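Local coordinates for protein lipopolysaccharide heptosyltransferase 2 (Escherichia coli, PDB 1PSW) that transfers the second heptose unit from ADP-L-glycero-beta-D-manno-heptose to the heptosyl-Kdo2-lipid A module while the lipopolysaccharide core is being built, at residues S9-M14 against M273-A278; V35-P38 against L44-R47; Y85-S90 against I136-D141. All coordinates share one frame; numbering follows the deposited sequence.

Interaction 1: residues S9-M14 against M273-A278; sequences SWVGDM and MHVAAA
V11, the residue after the N-cap W10 and part of the first turn of helix 11-27, meets V275 of helix 271-278 through one methyl group. V11 places CG1 anti to the backbone N (chi1 174°), which carries that methyl to CG2 of V275, 3.8 Å away; the two branched side chains meet at a slant. V275 also packs on V256 and I259 of helix 252-260, so an apolar residue suits its place. At G12 the two backbones come nearest, with 5.7 Å between the CA atoms of G12 and H274. The imidazole of H274 sets CD2 3.7 Å from G12 CA, in an oblique approach. Glycine fits here because a CB on G12 would lie only 3.1 Å from CD2 of H274. M15 and M16 of helix 11-27 also pack on H274. The two helices belong to the two Rossmann-like domains of a GT-B glycosyltransferase, whose cleft holds the substrates in this fold class. The meeting is small, 124 Å² in all, and purely van der Waals, so no directional bond between these segments fixes one domain against the other, consistent with the domain movements known in GT-B enzymes.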
ATOM      1  N   SER A   9       7.917  -1.302   6.927  1.00 27.93           N
ATOM      2  CA  SER A   9       8.622  -0.288   6.154  1.00 30.66           C
ATOM      3  C   SER A   9       8.331  -0.344   4.664  1.00 30.09           C
ATOM      4  O   SER A   9       9.146   0.087   3.859  1.00 31.49           O
ATOM      5  CB  SER A   9      10.124  -0.432   6.373  1.00 32.67           C
ATOM      6  OG  SER A   9      10.424  -0.334   7.752  1.00 36.46           O
ATOM      7  N   TRP A  10       7.177  -0.884   4.296  1.00 29.31           N
ATOM      8  CA  TRP A  10       6.797  -0.968   2.897  1.00 28.83           C
ATOM      9  C   TRP A  10       5.402  -0.410   2.737  1.00 25.92           C
ATOM     10  O   TRP A  10       4.537  -0.664   3.570  1.00 22.97           O
ATOM     11  CB  TRP A  10       6.829  -2.413   2.416  1.00 31.94           C
ATOM     12  CG  TRP A  10       8.186  -3.005   2.468  1.00 38.05           C
ATOM     13  CD1 TRP A  10       8.691  -3.816   3.443  1.00 39.22           C
ATOM     14  CD2 TRP A  10       9.232  -2.826   1.511  1.00 40.88           C
ATOM     15  NE1 TRP A  10       9.990  -4.157   3.151  1.00 42.88           N
ATOM     16  CE2 TRP A  10      10.348  -3.561   1.969  1.00 43.46           C
ATOM     17  CE3 TRP A  10       9.336  -2.112   0.311  1.00 43.75           C
ATOM     18  CZ2 TRP A  10      11.557  -3.607   1.263  1.00 44.31           C
ATOM     19  CZ3 TRP A  10      10.536  -2.157  -0.391  1.00 44.61           C
ATOM     20  CH2 TRP A  10      11.631  -2.900   0.089  1.00 46.06           C
ATOM     21  N   VAL A  11       5.186   0.349   1.669  1.00 24.11           N
ATOM     22  CA  VAL A  11       3.885   0.943   1.412  1.00 23.40           C
ATOM     23  C   VAL A  11       2.761  -0.085   1.450  1.00 21.18           C
ATOM     24  O   VAL A  11       1.784   0.094   2.174  1.00 21.60           O
ATOM     25  CB  VAL A  11       3.861   1.664   0.047  1.00 24.61           C
ATOM     26  CG1 VAL A  11       2.454   2.148  -0.263  1.00 24.66           C
ATOM     27  CG2 VAL A  11       4.821   2.846   0.069  1.00 26.68           C
ATOM     28  N   GLY A  12       2.904  -1.163   0.684  1.00 21.02           N
ATOM     29  CA  GLY A  12       1.871  -2.183   0.655  1.00 19.97           C
ATOM     30  C   GLY A  12       1.516  -2.700   2.034  1.00 21.72           C
ATOM     31  O   GLY A  12       0.352  -2.675   2.430  1.00 21.15           O
ATOM     32  N   ASP A  13       2.528  -3.169   2.759  1.00 19.31           N
ATOM     33  CA  ASP A  13       2.359  -3.708   4.096  1.00 18.54           C
ATOM     34  C   ASP A  13       1.732  -2.688   5.044  1.00 17.84           C
ATOM     35  O   ASP A  13       0.873  -3.033   5.852  1.00 16.53           O
ATOM     36  CB  ASP A  13       3.713  -4.168   4.643  1.00 21.31           C
ATOM     37  CG  ASP A  13       4.280  -5.354   3.886  1.00 25.41           C
ATOM     38  OD1 ASP A  13       3.735  -5.705   2.819  1.00 27.99           O
ATOM     39  OD2 ASP A  13       5.280  -5.937   4.357  1.00 26.86           O
HETATM   40  N   MSE A  14       2.158  -1.433   4.946  1.00 17.66           N
HETATM   41  CA  MSE A  14       1.609  -0.391   5.806  1.00 21.00           C
HETATM   42  C   MSE A  14       0.120  -0.213   5.520  1.00 19.51           C
HETATM   43  O   MSE A  14      -0.684  -0.033   6.433  1.00 17.09           O
HETATM   44  CB  MSE A  14       2.336   0.938   5.573  1.00 25.46           C
HETATM   45  CG  MSE A  14       1.826   2.091   6.445  1.00 36.81           C
HETATM   46 SE   MSE A  14       1.946   1.729   8.367  1.00 55.91          SE
HETATM   47  CE  MSE A  14       3.862   1.809   8.565  1.00 40.42           C
HETATM   48  N   MSE A 273      -0.488  -0.177  -5.523  1.00 17.98           N
HETATM   49  CA  MSE A 273      -1.679  -0.916  -5.933  1.00 17.07           C
HETATM   50  C   MSE A 273      -2.630  -0.951  -4.736  1.00 16.55           C
HETATM   51  O   MSE A 273      -3.819  -0.673  -4.854  1.00 16.64           O
HETATM   52  CB  MSE A 273      -1.312  -2.351  -6.312  1.00 17.46           C
HETATM   53  CG  MSE A 273      -2.495  -3.221  -6.741  1.00 21.90           C
HETATM   54 SE   MSE A 273      -1.992  -5.068  -7.090  1.00 33.22          SE
HETATM   55  CE  MSE A 273      -1.980  -5.591  -5.172  1.00 28.59           C
ATOM     56  N   HIS A 274      -2.083  -1.303  -3.580  1.00 15.51           N
ATOM     57  CA  HIS A 274      -2.867  -1.377  -2.349  1.00 15.63           C
ATOM     58  C   HIS A 274      -3.486  -0.044  -1.961  1.00 16.00           C
ATOM     59  O   HIS A 274      -4.586  -0.005  -1.402  1.00 16.15           O
ATOM     60  CB  HIS A 274      -1.993  -1.928  -1.227  1.00 16.45           C
ATOM     61  CG  HIS A 274      -1.519  -3.316  -1.500  1.00 18.14           C
ATOM     62  ND1 HIS A 274      -2.384  -4.383  -1.593  1.00 17.01           N
ATOM     63  CD2 HIS A 274      -0.296  -3.792  -1.830  1.00 19.45           C
ATOM     64  CE1 HIS A 274      -1.716  -5.458  -1.976  1.00 16.67           C
ATOM     65  NE2 HIS A 274      -0.448  -5.125  -2.128  1.00 18.47           N
ATOM     66  N   VAL A 275      -2.784   1.044  -2.257  1.00 13.92           N
ATOM     67  CA  VAL A 275      -3.303   2.369  -1.962  1.00 16.50           C
ATOM     68  C   VAL A 275      -4.539   2.623  -2.834  1.00 15.78           C
ATOM     69  O   VAL A 275      -5.576   3.042  -2.326  1.00 16.06           O
ATOM     70  CB  VAL A 275      -2.232   3.461  -2.216  1.00 16.73           C
ATOM     71  CG1 VAL A 275      -2.843   4.847  -2.047  1.00 16.29           C
ATOM     72  CG2 VAL A 275      -1.068   3.281  -1.236  1.00 15.72           C
ATOM     73  N   ALA A 276      -4.430   2.360  -4.137  1.00 16.38           N
ATOM     74  CA  ALA A 276      -5.552   2.554  -5.055  1.00 16.07           C
ATOM     75  C   ALA A 276      -6.751   1.693  -4.630  1.00 15.61           C
ATOM     76  O   ALA A 276      -7.899   2.144  -4.670  1.00 15.71           O
ATOM     77  CB  ALA A 276      -5.123   2.202  -6.485  1.00 16.34           C
ATOM     78  N   ALA A 277      -6.475   0.459  -4.215  1.00 15.13           N
ATOM     79  CA  ALA A 277      -7.516  -0.469  -3.769  1.00 15.74           C
ATOM     80  C   ALA A 277      -8.252   0.073  -2.543  1.00 15.82           C
ATOM     81  O   ALA A 277      -9.468  -0.047  -2.439  1.00 15.76           O
ATOM     82  CB  ALA A 277      -6.897  -1.838  -3.449  1.00 15.38           C
ATOM     83  N   ALA A 278      -7.503   0.662  -1.613  1.00 14.89           N
ATOM     84  CA  ALA A 278      -8.074   1.224  -0.396  1.00 14.97           C
ATOM     85  C   ALA A 278      -8.963   2.415  -0.718  1.00 16.22           C
ATOM     86  O   ALA A 278      -9.923   2.690   0.001  1.00 15.52           O
ATOM     87  CB  ALA A 278      -6.958   1.645   0.551  1.00 15.52           C
TER

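Interaction 2: residues V35-P38 against L44-R47; sequences VMAP and LLSR
V35 on strand 32-37 packs against L45 of helix 42-45 within a beta-alpha-beta unit (strand 32-37, helix 42-45, strand 51-56) of the Rossmann-like N-terminal domain. The valine can be followed outward from its backbone. Its CB points at the helix and already meets the forked end of L45, lying 4.1 Å from L45 CD2 and equally far from L45 CD1. The next atom, CG1, stands anti to the backbone N (chi1 -179°) and lies about as close, with L45 CD2 at 4.0 Å. Both methyls of the leucine are thus spread over one flank of the valine. CG2, the other branch, stays a little farther off, 4.3 Å from L45 CD2; the valine as a whole also packs on V51 and on Y21 of helix 11-27. A beta-branched residue suits the strand, since its bulk sits close to the main chain, whereas L45 needs a longer arm to bridge a backbone separation of 8.0 Å between its CA and that of V35. That arm runs nearly straight through CB and CG to CD1 (chi2 167°), and V51, A54 and M14 also pack on it. Two residues along the strand A37 also points at the helix, and as an alanine it offers a lone methyl: its CB lies 4.4 Å from CD1 of L45, a looser touch than the valine makes.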
ATOM      1  N   VAL A  35       1.737   4.749  15.935  1.00 19.34           N
ATOM      2  CA  VAL A  35       2.491   3.897  15.030  1.00 19.76           C
ATOM      3  C   VAL A  35       3.880   4.445  14.784  1.00 21.72           C
ATOM      4  O   VAL A  35       4.044   5.610  14.415  1.00 20.07           O
ATOM      5  CB  VAL A  35       1.776   3.754  13.668  1.00 17.90           C
ATOM      6  CG1 VAL A  35       2.580   2.835  12.752  1.00 19.31           C
ATOM      7  CG2 VAL A  35       0.378   3.200  13.878  1.00 16.71           C
HETATM    8  N   MSE A  36       4.879   3.596  15.001  1.00 21.60           N
HETATM    9  CA  MSE A  36       6.267   3.967  14.783  1.00 26.03           C
HETATM   10  C   MSE A  36       6.705   3.385  13.450  1.00 25.13           C
HETATM   11  O   MSE A  36       6.621   2.174  13.233  1.00 25.92           O
HETATM   12  CB  MSE A  36       7.158   3.423  15.896  1.00 29.42           C
HETATM   13  CG  MSE A  36       8.602   3.875  15.766  1.00 36.90           C
HETATM   14 SE   MSE A  36       9.773   3.052  17.077  1.00 52.80          SE
HETATM   15  CE  MSE A  36       9.277   4.103  18.594  1.00 40.70           C
ATOM     16  N   ALA A  37       7.158   4.256  12.555  1.00 24.99           N
ATOM     17  CA  ALA A  37       7.604   3.847  11.228  1.00 27.28           C
ATOM     18  C   ALA A  37       8.584   4.886  10.692  1.00 28.17           C
ATOM     19  O   ALA A  37       8.734   5.959  11.271  1.00 30.19           O
ATOM     20  CB  ALA A  37       6.401   3.728  10.285  1.00 26.75           C
ATOM     21  N   PRO A  38       9.281   4.571   9.587  1.00 29.30           N
ATOM     22  CA  PRO A  38      10.236   5.524   9.017  1.00 30.54           C
ATOM     23  C   PRO A  38       9.566   6.870   8.755  1.00 33.06           C
ATOM     24  O   PRO A  38       8.338   6.957   8.687  1.00 32.48           O
ATOM     25  CB  PRO A  38      10.674   4.839   7.729  1.00 30.16           C
ATOM     26  CG  PRO A  38      10.616   3.396   8.090  1.00 29.74           C
ATOM     27  CD  PRO A  38       9.311   3.296   8.852  1.00 28.13           C
ATOM     28  N   LEU A  44       1.482   8.736   4.884  1.00 23.14           N
ATOM     29  CA  LEU A  44       0.416   7.756   4.686  1.00 21.83           C
ATOM     30  C   LEU A  44      -0.409   7.586   5.953  1.00 22.55           C
ATOM     31  O   LEU A  44      -1.645   7.528   5.910  1.00 22.59           O
ATOM     32  CB  LEU A  44       1.012   6.413   4.269  1.00 22.14           C
ATOM     33  CG  LEU A  44       0.033   5.341   3.797  1.00 24.14           C
ATOM     34  CD1 LEU A  44      -0.858   5.902   2.704  1.00 25.43           C
ATOM     35  CD2 LEU A  44       0.804   4.134   3.291  1.00 24.60           C
ATOM     36  N   LEU A  45       0.281   7.501   7.083  1.00 20.23           N
ATOM     37  CA  LEU A  45      -0.381   7.349   8.371  1.00 22.77           C
ATOM     38  C   LEU A  45      -1.306   8.523   8.657  1.00 22.69           C
ATOM     39  O   LEU A  45      -2.339   8.365   9.311  1.00 23.63           O
ATOM     40  CB  LEU A  45       0.662   7.245   9.486  1.00 21.14           C
ATOM     41  CG  LEU A  45       1.512   5.972   9.479  1.00 22.49           C
ATOM     42  CD1 LEU A  45       2.702   6.144  10.407  1.00 20.08           C
ATOM     43  CD2 LEU A  45       0.657   4.783   9.898  1.00 20.90           C
ATOM     44  N   SER A  46      -0.933   9.704   8.174  1.00 23.25           N
ATOM     45  CA  SER A  46      -1.741  10.892   8.418  1.00 25.43           C
ATOM     46  C   SER A  46      -3.075  10.793   7.682  1.00 25.05           C
ATOM     47  O   SER A  46      -4.007  11.537   7.982  1.00 26.90           O
ATOM     48  CB  SER A  46      -0.999  12.158   7.978  1.00 27.35           C
ATOM     49  OG  SER A  46      -1.007  12.295   6.566  1.00 31.75           O
ATOM     50  N   ARG A  47      -3.167   9.873   6.723  1.00 23.04           N
ATOM     51  CA  ARG A  47      -4.403   9.686   5.980  1.00 21.69           C
ATOM     52  C   ARG A  47      -5.309   8.649   6.636  1.00 22.97           C
ATOM     53  O   ARG A  47      -6.445   8.469   6.199  1.00 24.21           O
ATOM     54  CB  ARG A  47      -4.110   9.270   4.529  1.00 20.75           C
ATOM     55  CG  ARG A  47      -3.280  10.255   3.730  1.00 21.39           C
ATOM     56  CD  ARG A  47      -3.923  11.634   3.665  1.00 22.39           C
ATOM     57  NE  ARG A  47      -5.325  11.597   3.246  1.00 22.25           N
ATOM     58  CZ  ARG A  47      -6.037  12.687   2.968  1.00 24.27           C
ATOM     59  NH1 ARG A  47      -5.474  13.888   3.060  1.00 23.23           N
ATOM     60  NH2 ARG A  47      -7.308  12.586   2.615  1.00 20.11           N
TER

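Interaction 3: residues Y85-S90 against I136-D141; sequences YVLPNS and IALAYD
The backbones stay well apart, Y85 CA lying 7.8 Å from L138 CA, where strand 83-86 passes the type I beta turn A137-Y140, and side chains and a water bridge the interval. Y85 and L138 point at each other but slide past in opposite directions, so that the phenol runs alongside the leucine toward its main chain. With CG anti to its carbonyl carbon (chi1 -67°), the tyrosine brings one ring edge to the turn: CE1 comes within 3.2 Å of L138 O, which lies near the ring plane. Further back, CD1 of Y85 rests 4.2 Å from CB of L138. The hydroxyl does not reach that carbonyl directly; a water lying in the ring plane joins them. This water donates to L138 O at 2.7 Å and makes a second hydrogen bond to Y85 OH, also 2.7 Å. The phenol oxygen is further tied to NH1 of R83. L87, from the loop after the strand, sets its CD2 3.8 Å from CD1 of L138, the two leucines meeting at an angle. W108 also packs on L138, and L24 of helix 11-27 and I3 pack on Y85, so the apolar parts suit this buried place. A phenylalanine in place of Y85 would keep the ring edge but probably leave the water with one partner fewer and R83 without its phenol acceptor. A tyrosine therefore serves two ends at once: its hydrocarbon fills space between strand and turn, while its hydroxyl binds the water that gives the carbonyl of the buried L138 a hydrogen-bond donor.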
ATOM      1  N   TYR A  85       2.274  -3.978  19.419  1.00 22.42           N
ATOM      2  CA  TYR A  85       2.158  -4.938  18.324  1.00 22.09           C
ATOM      3  C   TYR A  85       3.333  -4.709  17.383  1.00 20.87           C
ATOM      4  O   TYR A  85       3.540  -3.598  16.901  1.00 23.26           O
ATOM      5  CB  TYR A  85       0.839  -4.741  17.560  1.00 21.12           C
ATOM      6  CG  TYR A  85      -0.400  -5.076  18.357  1.00 20.65           C
ATOM      7  CD1 TYR A  85      -0.912  -6.376  18.385  1.00 22.48           C
ATOM      8  CD2 TYR A  85      -1.036  -4.106  19.128  1.00 20.88           C
ATOM      9  CE1 TYR A  85      -2.021  -6.697  19.163  1.00 21.53           C
ATOM     10  CE2 TYR A  85      -2.145  -4.424  19.911  1.00 22.72           C
ATOM     11  CZ  TYR A  85      -2.629  -5.715  19.925  1.00 22.21           C
ATOM     12  OH  TYR A  85      -3.712  -6.038  20.714  1.00 24.87           O
ATOM     13  N   VAL A  86       4.103  -5.758  17.130  1.00 19.83           N
ATOM     14  CA  VAL A  86       5.251  -5.657  16.240  1.00 20.86           C
ATOM     15  C   VAL A  86       4.885  -6.336  14.929  1.00 20.06           C
ATOM     16  O   VAL A  86       4.669  -7.550  14.892  1.00 21.33           O
ATOM     17  CB  VAL A  86       6.497  -6.335  16.863  1.00 20.72           C
ATOM     18  CG1 VAL A  86       7.716  -6.123  15.977  1.00 20.78           C
ATOM     19  CG2 VAL A  86       6.757  -5.765  18.252  1.00 21.08           C
ATOM     20  N   LEU A  87       4.809  -5.553  13.852  1.00 19.59           N
ATOM     21  CA  LEU A  87       4.416  -6.082  12.541  1.00 19.05           C
ATOM     22  C   LEU A  87       5.561  -6.580  11.673  1.00 18.52           C
ATOM     23  O   LEU A  87       5.400  -7.544  10.929  1.00 19.53           O
ATOM     24  CB  LEU A  87       3.577  -5.034  11.798  1.00 18.19           C
ATOM     25  CG  LEU A  87       2.325  -4.594  12.581  1.00 18.88           C
ATOM     26  CD1 LEU A  87       1.470  -3.637  11.742  1.00 19.53           C
ATOM     27  CD2 LEU A  87       1.511  -5.826  12.972  1.00 19.65           C
ATOM     28  N   PRO A  88       6.729  -5.927  11.741  1.00 20.06           N
ATOM     29  CA  PRO A  88       7.831  -6.425  10.911  1.00 21.73           C
ATOM     30  C   PRO A  88       8.229  -7.793  11.470  1.00 22.94           C
ATOM     31  O   PRO A  88       7.811  -8.149  12.574  1.00 21.98           O
ATOM     32  CB  PRO A  88       8.923  -5.375  11.116  1.00 23.00           C
ATOM     33  CG  PRO A  88       8.139  -4.122  11.399  1.00 21.25           C
ATOM     34  CD  PRO A  88       7.068  -4.619  12.329  1.00 20.52           C
ATOM     35  N   ASN A  89       9.016  -8.560  10.727  1.00 24.77           N
ATOM     36  CA  ASN A  89       9.438  -9.875  11.203  1.00 27.77           C
ATOM     37  C   ASN A  89      10.841  -9.849  11.804  1.00 28.47           C
ATOM     38  O   ASN A  89      11.215 -10.763  12.528  1.00 29.69           O
ATOM     39  CB  ASN A  89       9.403 -10.894  10.059  1.00 27.38           C
ATOM     40  CG  ASN A  89       7.991 -11.305   9.686  1.00 30.24           C
ATOM     41  OD1 ASN A  89       7.282 -11.925  10.481  1.00 30.65           O
ATOM     42  ND2 ASN A  89       7.573 -10.957   8.474  1.00 33.95           N
ATOM     43  N   SER A  90      11.604  -8.800  11.512  1.00 30.57           N
ATOM     44  CA  SER A  90      12.969  -8.693  12.012  1.00 33.05           C
ATOM     45  C   SER A  90      13.034  -8.786  13.529  1.00 33.66           C
ATOM     46  O   SER A  90      12.119  -8.366  14.238  1.00 32.91           O
ATOM     47  CB  SER A  90      13.607  -7.383  11.563  1.00 34.48           C
ATOM     48  OG  SER A  90      13.091  -6.299  12.301  1.00 34.90           O
ATOM     49  N   ILE A 136      -4.842  -8.848  10.994  1.00 16.15           N
ATOM     50  CA  ILE A 136      -6.093  -8.806  11.734  1.00 17.00           C
ATOM     51  C   ILE A 136      -6.104  -9.790  12.904  1.00 18.67           C
ATOM     52  O   ILE A 136      -6.563  -9.458  13.988  1.00 18.88           O
ATOM     53  CB  ILE A 136      -7.294  -9.097  10.797  1.00 16.33           C
ATOM     54  CG1 ILE A 136      -7.514  -7.910   9.853  1.00 15.47           C
ATOM     55  CG2 ILE A 136      -8.538  -9.400  11.615  1.00 13.22           C
ATOM     56  CD1 ILE A 136      -8.575  -8.145   8.774  1.00 16.23           C
ATOM     57  N   ALA A 137      -5.596 -10.998  12.681  1.00 19.22           N
ATOM     58  CA  ALA A 137      -5.563 -12.027  13.720  1.00 20.59           C
ATOM     59  C   ALA A 137      -4.868 -11.585  15.012  1.00 21.16           C
ATOM     60  O   ALA A 137      -5.202 -12.071  16.099  1.00 22.02           O
ATOM     61  CB  ALA A 137      -4.891 -13.282  13.187  1.00 17.67           C
ATOM     62  N   LEU A 138      -3.908 -10.671  14.904  1.00 20.67           N
ATOM     63  CA  LEU A 138      -3.177 -10.214  16.085  1.00 20.75           C
ATOM     64  C   LEU A 138      -4.023  -9.442  17.092  1.00 22.20           C
ATOM     65  O   LEU A 138      -3.654  -9.330  18.260  1.00 22.52           O
ATOM     66  CB  LEU A 138      -1.979  -9.357  15.674  1.00 20.38           C
ATOM     67  CG  LEU A 138      -0.921 -10.042  14.805  1.00 20.87           C
ATOM     68  CD1 LEU A 138       0.199  -9.052  14.524  1.00 19.20           C
ATOM     69  CD2 LEU A 138      -0.373 -11.287  15.503  1.00 21.02           C
ATOM     70  N   ALA A 139      -5.157  -8.915  16.642  1.00 21.77           N
ATOM     71  CA  ALA A 139      -6.041  -8.155  17.515  1.00 23.97           C
ATOM     72  C   ALA A 139      -6.865  -9.077  18.410  1.00 25.93           C
ATOM     73  O   ALA A 139      -7.583  -8.611  19.294  1.00 28.05           O
ATOM     74  CB  ALA A 139      -6.969  -7.275  16.682  1.00 21.41           C
ATOM     75  N   TYR A 140      -6.769 -10.380  18.176  1.00 26.48           N
ATOM     76  CA  TYR A 140      -7.517 -11.346  18.970  1.00 28.33           C
ATOM     77  C   TYR A 140      -6.610 -12.144  19.895  1.00 29.83           C
ATOM     78  O   TYR A 140      -5.400 -12.245  19.667  1.00 29.89           O
ATOM     79  CB  TYR A 140      -8.295 -12.284  18.042  1.00 26.01           C
ATOM     80  CG  TYR A 140      -9.345 -11.554  17.236  1.00 24.53           C
ATOM     81  CD1 TYR A 140     -10.567 -11.202  17.803  1.00 22.30           C
ATOM     82  CD2 TYR A 140      -9.094 -11.163  15.920  1.00 22.87           C
ATOM     83  CE1 TYR A 140     -11.515 -10.475  17.079  1.00 20.67           C
ATOM     84  CE2 TYR A 140     -10.031 -10.437  15.190  1.00 21.07           C
ATOM     85  CZ  TYR A 140     -11.238 -10.098  15.774  1.00 21.66           C
ATOM     86  OH  TYR A 140     -12.162  -9.395  15.036  1.00 21.15           O
ATOM     87  N   ASP A 141      -7.196 -12.710  20.947  1.00 33.27           N
ATOM     88  CA  ASP A 141      -6.430 -13.498  21.909  1.00 36.94           C
ATOM     89  C   ASP A 141      -5.796 -14.712  21.241  1.00 37.11           C
ATOM     90  O   ASP A 141      -6.381 -15.316  20.346  1.00 35.56           O
ATOM     91  CB  ASP A 141      -7.327 -13.944  23.065  1.00 40.70           C
ATOM     92  CG  ASP A 141      -7.905 -12.772  23.838  1.00 44.41           C
ATOM     93  OD1 ASP A 141      -7.121 -11.903  24.277  1.00 44.74           O
ATOM     94  OD2 ASP A 141      -9.142 -12.722  24.010  1.00 47.73           O
TER
HETATM   95  O   HOH W   1      -4.296  -8.694  20.848  1.00 24.77           O

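Interactions 2 and 3 lie in the buried core of the N-terminal domain and reach the same parallel sheet, whereas interaction 1 is only partly buried and joins helices of the two domains. Helix 11-27 runs among all three: its start makes interaction 1, while M14 and Y21 border interaction 2 and L20 and L24 border interaction 3. M14 couples the first two directly, its CE lying 3.6 Å from A37 CB. Interaction 3 touches neither of the others, its centre being about 16 to 17 Å from theirs. Chemistry follows place: aliphatic packing alone in 2, a sparse methyl and imidazole touch in 1, and apolar packing joined by a water bridge in 3.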